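Local coordinates for hypothetical protein (Nitrosomonas europaea, PDB 2IN3) that probably acts as a thiol-disulfide oxidoreductase of the DsbA family, FrnE-like, and is a putative protein disulfide isomerase, at residues 20-24 with 177-181; 40-44 with 111-115. Residues are numbered along the deposited sequence.

From the N terminus, strand 9-14 leads into helix 19-35, whose first turn supplies residues 20-24, and then into strand 40-45, which supplies residues 40-44. Contact 2 closes the shorter loop when helix 111-123 packs its first turn, residues 111-115, on that strand. The chain runs on through further helices, which with helix 111-123 probably form the helical insertion of the DsbA family, until residues 177-181 return to helix 19-35 and close contact 1. Contact 2 thus nests within contact 1 and ties the insertion to edge strand 40-45, while contact 1 closes the thioredoxin part around it through strand 179-184 of the same sheet. Their centres lie about 12 Å apart, their nearest atoms about 5 Å.

Contact 1: residues 20-24 with 177-181; sequences WCWGF and FPALV
Residues 20-24 form the first turn of helix 19-35; Phe177 and Pro178 are extended loop, joined by a cis peptide bond, and run into strand 179-184. Register is set by Cys21 and Pro178, CA to CA 5.3 Å. No hydrogen bond crosses; some 260 Å² is buried. Apolar contacts centre on Pro178: its CB lies 3.8 Å from Cys21 SG (chi1 m), and its CD 4.1 Å from Trp20 CB. Beyond the proline, Leu180 CD1 meets Phe24 CZ at the ring edge, 4.0 Å. A CH-pi contact places Pro178 CG over the Phe24 face (chi1 t), 4.2 Å from the centroid. Trp20 starts toward the proline, but its indole leads away to helix 58-75. Against the backbone, Cys21 SG makes a van der Waals approach to Pro178 N, 3.8 Å. A cis-proline facing a CxxC at a helix start, here Cys18 and Cys21, is characteristic of thioredoxin-like disulfide oxidoreductases. Packing thus brings the cis-proline against the buried Cys21 sulfur, consistent with a redox site.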
ATOM      1  N   TRP A  20       7.545  -6.223   0.155  1.00 41.94           N
ATOM      2  CA  TRP A  20       8.270  -5.394  -0.820  1.00 42.71           C
ATOM      3  C   TRP A  20       7.674  -4.002  -0.983  1.00 43.17           C
ATOM      4  O   TRP A  20       8.383  -3.059  -1.399  1.00 43.12           O
ATOM      5  CB  TRP A  20       8.438  -6.092  -2.166  1.00 42.75           C
ATOM      6  CG  TRP A  20       9.592  -7.075  -2.146  1.00 42.98           C
ATOM      7  CD1 TRP A  20       9.522  -8.433  -2.100  1.00 45.33           C
ATOM      8  CD2 TRP A  20      10.980  -6.742  -2.144  1.00 41.67           C
ATOM      9  NE1 TRP A  20      10.789  -8.980  -2.091  1.00 40.61           N
ATOM     10  CE2 TRP A  20      11.702  -7.957  -2.135  1.00 42.19           C
ATOM     11  CE3 TRP A  20      11.689  -5.528  -2.162  1.00 44.04           C
ATOM     12  CZ2 TRP A  20      13.102  -8.000  -2.099  1.00 42.82           C
ATOM     13  CZ3 TRP A  20      13.090  -5.579  -2.134  1.00 41.95           C
ATOM     14  CH2 TRP A  20      13.769  -6.800  -2.111  1.00 43.68           C
ATOM     15  N   CYS A  21       6.378  -3.864  -0.677  1.00 44.13           N
ATOM     16  CA  CYS A  21       5.746  -2.536  -0.608  1.00 43.65           C
ATOM     17  C   CYS A  21       6.360  -1.736   0.540  1.00 44.80           C
ATOM     18  O   CYS A  21       6.658  -0.524   0.386  1.00 44.83           O
ATOM     19  CB  CYS A  21       4.201  -2.648  -0.444  1.00 43.73           C
ATOM     20  SG  CYS A  21       3.412  -3.297  -1.993  1.00 51.33           S
ATOM     21  N   TRP A  22       6.550  -2.376   1.700  1.00 43.19           N
ATOM     22  CA  TRP A  22       7.295  -1.711   2.788  1.00 43.18           C
ATOM     23  C   TRP A  22       8.753  -1.420   2.374  1.00 43.49           C
ATOM     24  O   TRP A  22       9.284  -0.355   2.681  1.00 42.92           O
ATOM     25  CB  TRP A  22       7.241  -2.571   4.028  1.00 42.48           C
ATOM     26  CG  TRP A  22       7.931  -2.100   5.288  1.00 44.22           C
ATOM     27  CD1 TRP A  22       8.723  -2.855   6.123  1.00 45.29           C
ATOM     28  CD2 TRP A  22       7.757  -0.832   5.947  1.00 42.32           C
ATOM     29  NE1 TRP A  22       9.089  -2.118   7.237  1.00 44.69           N
ATOM     30  CE2 TRP A  22       8.512  -0.876   7.151  1.00 45.25           C
ATOM     31  CE3 TRP A  22       7.064   0.341   5.622  1.00 42.12           C
ATOM     32  CZ2 TRP A  22       8.580   0.209   8.039  1.00 43.88           C
ATOM     33  CZ3 TRP A  22       7.127   1.419   6.518  1.00 45.07           C
ATOM     34  CH2 TRP A  22       7.885   1.342   7.694  1.00 44.58           C
ATOM     35  N   GLY A  23       9.399  -2.343   1.656  1.00 42.10           N
ATOM     36  CA  GLY A  23      10.751  -2.058   1.133  1.00 42.64           C
ATOM     37  C   GLY A  23      10.766  -0.806   0.256  1.00 43.53           C
ATOM     38  O   GLY A  23      11.748  -0.054   0.217  1.00 42.70           O
ATOM     39  N   PHE A  24       9.666  -0.597  -0.449  1.00 43.36           N
ATOM     40  CA  PHE A  24       9.553   0.446  -1.472  1.00 44.84           C
ATOM     41  C   PHE A  24       9.035   1.751  -0.867  1.00 44.92           C
ATOM     42  O   PHE A  24       9.025   2.782  -1.555  1.00 46.37           O
ATOM     43  CB  PHE A  24       8.546  -0.058  -2.520  1.00 44.51           C
ATOM     44  CG  PHE A  24       8.510   0.724  -3.809  1.00 45.41           C
ATOM     45  CD1 PHE A  24       9.567   0.671  -4.695  1.00 45.28           C
ATOM     46  CD2 PHE A  24       7.377   1.495  -4.134  1.00 46.55           C
ATOM     47  CE1 PHE A  24       9.518   1.360  -5.919  1.00 46.92           C
ATOM     48  CE2 PHE A  24       7.297   2.172  -5.357  1.00 48.93           C
ATOM     49  CZ  PHE A  24       8.373   2.094  -6.253  1.00 46.08           C
ATOM     50  N   PHE A 177       3.682  -6.714  -7.274  1.00 52.25           N
ATOM     51  CA  PHE A 177       3.417  -5.558  -6.394  1.00 50.63           C
ATOM     52  C   PHE A 177       4.694  -5.291  -5.629  1.00 48.90           C
ATOM     53  O   PHE A 177       5.436  -6.243  -5.367  1.00 49.26           O
ATOM     54  CB  PHE A 177       2.264  -5.861  -5.458  1.00 50.93           C
ATOM     55  CG  PHE A 177       1.016  -6.243  -6.192  1.00 53.17           C
ATOM     56  CD1 PHE A 177       0.019  -5.298  -6.420  1.00 51.22           C
ATOM     57  CD2 PHE A 177       0.879  -7.544  -6.730  1.00 52.27           C
ATOM     58  CE1 PHE A 177      -1.137  -5.645  -7.138  1.00 52.63           C
ATOM     59  CE2 PHE A 177      -0.261  -7.909  -7.457  1.00 53.89           C
ATOM     60  CZ  PHE A 177      -1.274  -6.946  -7.673  1.00 53.74           C
ATOM     61  N   PRO A 178       4.982  -4.007  -5.324  1.00 46.11           N
ATOM     62  CA  PRO A 178       4.200  -2.805  -5.652  1.00 45.49           C
ATOM     63  C   PRO A 178       4.186  -2.561  -7.172  1.00 44.13           C
ATOM     64  O   PRO A 178       5.090  -3.024  -7.857  1.00 43.69           O
ATOM     65  CB  PRO A 178       5.014  -1.677  -4.992  1.00 45.54           C
ATOM     66  CG  PRO A 178       6.422  -2.211  -4.913  1.00 45.93           C
ATOM     67  CD  PRO A 178       6.236  -3.675  -4.618  1.00 45.94           C
ATOM     68  N   ALA A 179       3.170  -1.881  -7.691  1.00 43.28           N
ATOM     69  CA  ALA A 179       3.153  -1.563  -9.114  1.00 43.08           C
ATOM     70  C   ALA A 179       2.865  -0.092  -9.245  1.00 43.57           C
ATOM     71  O   ALA A 179       2.278   0.517  -8.345  1.00 44.47           O
ATOM     72  CB  ALA A 179       2.107  -2.383  -9.856  1.00 43.15           C
ATOM     73  N   LEU A 180       3.304   0.483 -10.357  1.00 43.65           N
ATOM     74  CA  LEU A 180       3.048   1.890 -10.628  1.00 43.66           C
ATOM     75  C   LEU A 180       2.475   1.979 -12.025  1.00 43.40           C
ATOM     76  O   LEU A 180       3.031   1.388 -12.975  1.00 43.02           O
ATOM     77  CB  LEU A 180       4.354   2.697 -10.545  1.00 43.63           C
ATOM     78  CG  LEU A 180       4.849   3.010  -9.114  1.00 44.02           C
ATOM     79  CD1 LEU A 180       6.205   3.683  -9.196  1.00 45.12           C
ATOM     80  CD2 LEU A 180       3.914   3.907  -8.345  1.00 45.78           C
ATOM     81  N   VAL A 181       1.381   2.714 -12.140  1.00 42.78           N
ATOM     82  CA  VAL A 181       0.685   2.920 -13.411  1.00 44.17           C
ATOM     83  C   VAL A 181       0.363   4.396 -13.560  1.00 44.11           C
ATOM     84  O   VAL A 181      -0.212   5.008 -12.644  1.00 44.26           O
ATOM     85  CB  VAL A 181      -0.654   2.102 -13.482  1.00 44.04           C
ATOM     86  CG1 VAL A 181      -1.481   2.514 -14.722  1.00 45.16           C
ATOM     87  CG2 VAL A 181      -0.368   0.619 -13.524  1.00 44.65           C
TER

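Contact 2: residues 40-44 with 111-115; sequences TVKIM and VFPFF
Residues 40-44 are an extended beta strand and residues 111-115 the first turn of an alpha helix, closed by the Phe115 N to Val111 O hydrogen bond of 3.0 Å. Their axes approach to 9.3 Å and cross at +42°, with the N-to-C directions at that same angle. Ile43 and Val111 have the nearest CA atoms, 7.5 Å apart. No hydrogen bond spans the interface, which buries 277 Å². Ile43, in the m,t rotamer, points toward the helix and enters between three side chains. Its CD1 lies 3.6 Å from Val111 CG1 and also 3.6 Å from Phe115 CD1, while its CG1 comes to 3.4 Å from Phe112 CZ. That CG1 sits over the Phe112 face in a CH-pi contact, 3.6 Å from the ring centroid and 20° off the normal. DsbA-family proteins carry a helical insertion in the thioredoxin fold; the contact probably joins that region, through helix 111-123, to edge strand 40-45 of the thioredoxin sheet, which pairs in parallel with 9-14. Phe112, chi1 m, leaves its backbone sideways and brings its ring to the strand, with CZ 3.6 Å from Val41 CG1 and CE1 3.6 Å from Val41 O, the oxygen lying near the ring plane. The same ring touches Ile28 and Arg32 of helix 19-35, so it packs where two helices and the strand meet. Phe115, chi1 t, points toward the strand and also reaches Ala14 of strand 9-14 and Val100 of helix 94-106. Lys42 directs its CA-to-CB bond away from the helix, and its side chain packs on Val9 and Trp11.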
ATOM      1  N   THR A  40      -0.230  13.492 -10.153  1.00 44.92           N
ATOM      2  CA  THR A  40      -0.964  13.339  -8.888  1.00 45.20           C
ATOM      3  C   THR A  40      -0.803  11.904  -8.438  1.00 45.67           C
ATOM      4  O   THR A  40      -1.244  10.991  -9.140  1.00 46.18           O
ATOM      5  CB  THR A  40      -2.449  13.670  -9.016  1.00 45.53           C
ATOM      6  OG1 THR A  40      -2.587  14.976  -9.594  1.00 45.05           O
ATOM      7  CG2 THR A  40      -3.116  13.657  -7.626  1.00 45.38           C
ATOM      8  N   VAL A  41      -0.161  11.709  -7.290  1.00 45.23           N
ATOM      9  CA  VAL A  41       0.237  10.356  -6.860  1.00 44.65           C
ATOM     10  C   VAL A  41      -0.827   9.848  -5.898  1.00 43.94           C
ATOM     11  O   VAL A  41      -1.139  10.515  -4.906  1.00 42.77           O
ATOM     12  CB  VAL A  41       1.659  10.272  -6.216  1.00 45.89           C
ATOM     13  CG1 VAL A  41       2.024   8.805  -6.006  1.00 46.68           C
ATOM     14  CG2 VAL A  41       2.742  10.910  -7.131  1.00 43.55           C
ATOM     15  N   LYS A  42      -1.443   8.711  -6.236  1.00 42.77           N
ATOM     16  CA  LYS A  42      -2.593   8.206  -5.465  1.00 43.17           C
ATOM     17  C   LYS A  42      -2.418   6.714  -5.179  1.00 43.07           C
ATOM     18  O   LYS A  42      -1.690   6.061  -5.880  1.00 43.33           O
ATOM     19  CB  LYS A  42      -3.887   8.433  -6.236  1.00 42.62           C
ATOM     20  CG  LYS A  42      -4.263   9.901  -6.478  1.00 43.43           C
ATOM     21  CD  LYS A  42      -5.522  10.066  -7.335  1.00 45.45           C
ATOM     22  CE  LYS A  42      -6.770   9.658  -6.612  1.00 50.42           C
ATOM     23  NZ  LYS A  42      -8.005  10.090  -7.373  1.00 53.04           N
ATOM     24  N   ILE A  43      -3.078   6.179  -4.147  1.00 43.40           N
ATOM     25  CA  ILE A  43      -2.927   4.740  -3.839  1.00 43.52           C
ATOM     26  C   ILE A  43      -4.187   4.026  -4.309  1.00 43.58           C
ATOM     27  O   ILE A  43      -5.304   4.515  -4.080  1.00 41.74           O
ATOM     28  CB  ILE A  43      -2.717   4.458  -2.316  1.00 43.28           C
ATOM     29  CG1 ILE A  43      -1.431   5.105  -1.822  1.00 44.44           C
ATOM     30  CG2 ILE A  43      -2.613   2.907  -2.029  1.00 42.70           C
ATOM     31  CD1 ILE A  43      -1.134   4.832  -0.342  1.00 44.40           C
HETATM   32  N   MSE A  44      -3.991   2.889  -4.978  1.00 43.95           N
HETATM   33  CA  MSE A  44      -5.054   1.941  -5.294  1.00 45.94           C
HETATM   34  C   MSE A  44      -4.698   0.629  -4.566  1.00 43.54           C
HETATM   35  O   MSE A  44      -3.881  -0.176  -5.052  1.00 42.24           O
HETATM   36  CB  MSE A  44      -5.183   1.734  -6.813  1.00 45.95           C
HETATM   37  CG  MSE A  44      -6.524   1.119  -7.218  1.00 48.63           C
HETATM   38 SE   MSE A  44      -6.658   0.785  -9.147  1.00 57.61          SE
HETATM   39  CE  MSE A  44      -7.063   2.611  -9.711  1.00 51.99           C
ATOM     40  N   VAL A 111      -3.529   9.887   3.106  1.00 44.62           N
ATOM     41  CA  VAL A 111      -3.496   8.513   2.574  1.00 44.65           C
ATOM     42  C   VAL A 111      -2.097   7.836   2.633  1.00 45.64           C
ATOM     43  O   VAL A 111      -1.966   6.699   3.126  1.00 44.94           O
ATOM     44  CB  VAL A 111      -4.071   8.449   1.147  1.00 44.24           C
ATOM     45  CG1 VAL A 111      -3.880   7.049   0.538  1.00 45.21           C
ATOM     46  CG2 VAL A 111      -5.555   8.818   1.173  1.00 45.67           C
ATOM     47  N   PHE A 112      -1.067   8.476   2.084  1.00 45.43           N
ATOM     48  CA  PHE A 112       0.265   7.853   2.145  1.00 46.35           C
ATOM     49  C   PHE A 112       0.816   7.692   3.587  1.00 45.83           C
ATOM     50  O   PHE A 112       1.342   6.617   3.941  1.00 46.45           O
ATOM     51  CB  PHE A 112       1.275   8.558   1.219  1.00 46.43           C
ATOM     52  CG  PHE A 112       1.177   8.115  -0.222  1.00 47.65           C
ATOM     53  CD1 PHE A 112       0.240   8.694  -1.077  1.00 46.02           C
ATOM     54  CD2 PHE A 112       1.987   7.083  -0.703  1.00 48.05           C
ATOM     55  CE1 PHE A 112       0.136   8.277  -2.432  1.00 46.80           C
ATOM     56  CE2 PHE A 112       1.888   6.659  -2.058  1.00 48.34           C
ATOM     57  CZ  PHE A 112       0.956   7.264  -2.907  1.00 44.57           C
ATOM     58  N   PRO A 113       0.699   8.731   4.415  1.00 46.66           N
ATOM     59  CA  PRO A 113       1.068   8.563   5.841  1.00 46.34           C
ATOM     60  C   PRO A 113       0.299   7.436   6.550  1.00 46.17           C
ATOM     61  O   PRO A 113       0.911   6.699   7.329  1.00 46.02           O
ATOM     62  CB  PRO A 113       0.665   9.896   6.452  1.00 46.36           C
ATOM     63  CG  PRO A 113       0.824  10.853   5.338  1.00 48.59           C
ATOM     64  CD  PRO A 113       0.295  10.122   4.137  1.00 45.44           C
ATOM     65  N   PHE A 114      -1.010   7.292   6.292  1.00 44.73           N
ATOM     66  CA  PHE A 114      -1.784   6.202   6.919  1.00 44.41           C
ATOM     67  C   PHE A 114      -1.341   4.793   6.457  1.00 44.53           C
ATOM     68  O   PHE A 114      -1.208   3.869   7.268  1.00 44.70           O
ATOM     69  CB  PHE A 114      -3.278   6.378   6.671  1.00 44.78           C
ATOM     70  CG  PHE A 114      -4.146   5.405   7.432  1.00 45.19           C
ATOM     71  CD1 PHE A 114      -4.277   5.504   8.826  1.00 47.47           C
ATOM     72  CD2 PHE A 114      -4.874   4.433   6.760  1.00 47.89           C
ATOM     73  CE1 PHE A 114      -5.090   4.616   9.532  1.00 47.81           C
ATOM     74  CE2 PHE A 114      -5.690   3.538   7.478  1.00 47.55           C
ATOM     75  CZ  PHE A 114      -5.785   3.623   8.847  1.00 45.11           C
ATOM     76  N   PHE A 115      -1.097   4.644   5.161  1.00 43.95           N
ATOM     77  CA  PHE A 115      -0.613   3.390   4.586  1.00 44.49           C
ATOM     78  C   PHE A 115       0.720   3.021   5.298  1.00 44.58           C
ATOM     79  O   PHE A 115       0.940   1.864   5.737  1.00 44.27           O
ATOM     80  CB  PHE A 115      -0.365   3.609   3.100  1.00 44.61           C
ATOM     81  CG  PHE A 115      -0.018   2.358   2.334  1.00 45.84           C
ATOM     82  CD1 PHE A 115      -0.985   1.769   1.529  1.00 44.07           C
ATOM     83  CD2 PHE A 115       1.261   1.786   2.395  1.00 46.66           C
ATOM     84  CE1 PHE A 115      -0.725   0.618   0.789  1.00 45.95           C
ATOM     85  CE2 PHE A 115       1.543   0.603   1.642  1.00 46.27           C
ATOM     86  CZ  PHE A 115       0.532   0.034   0.850  1.00 44.91           C
TER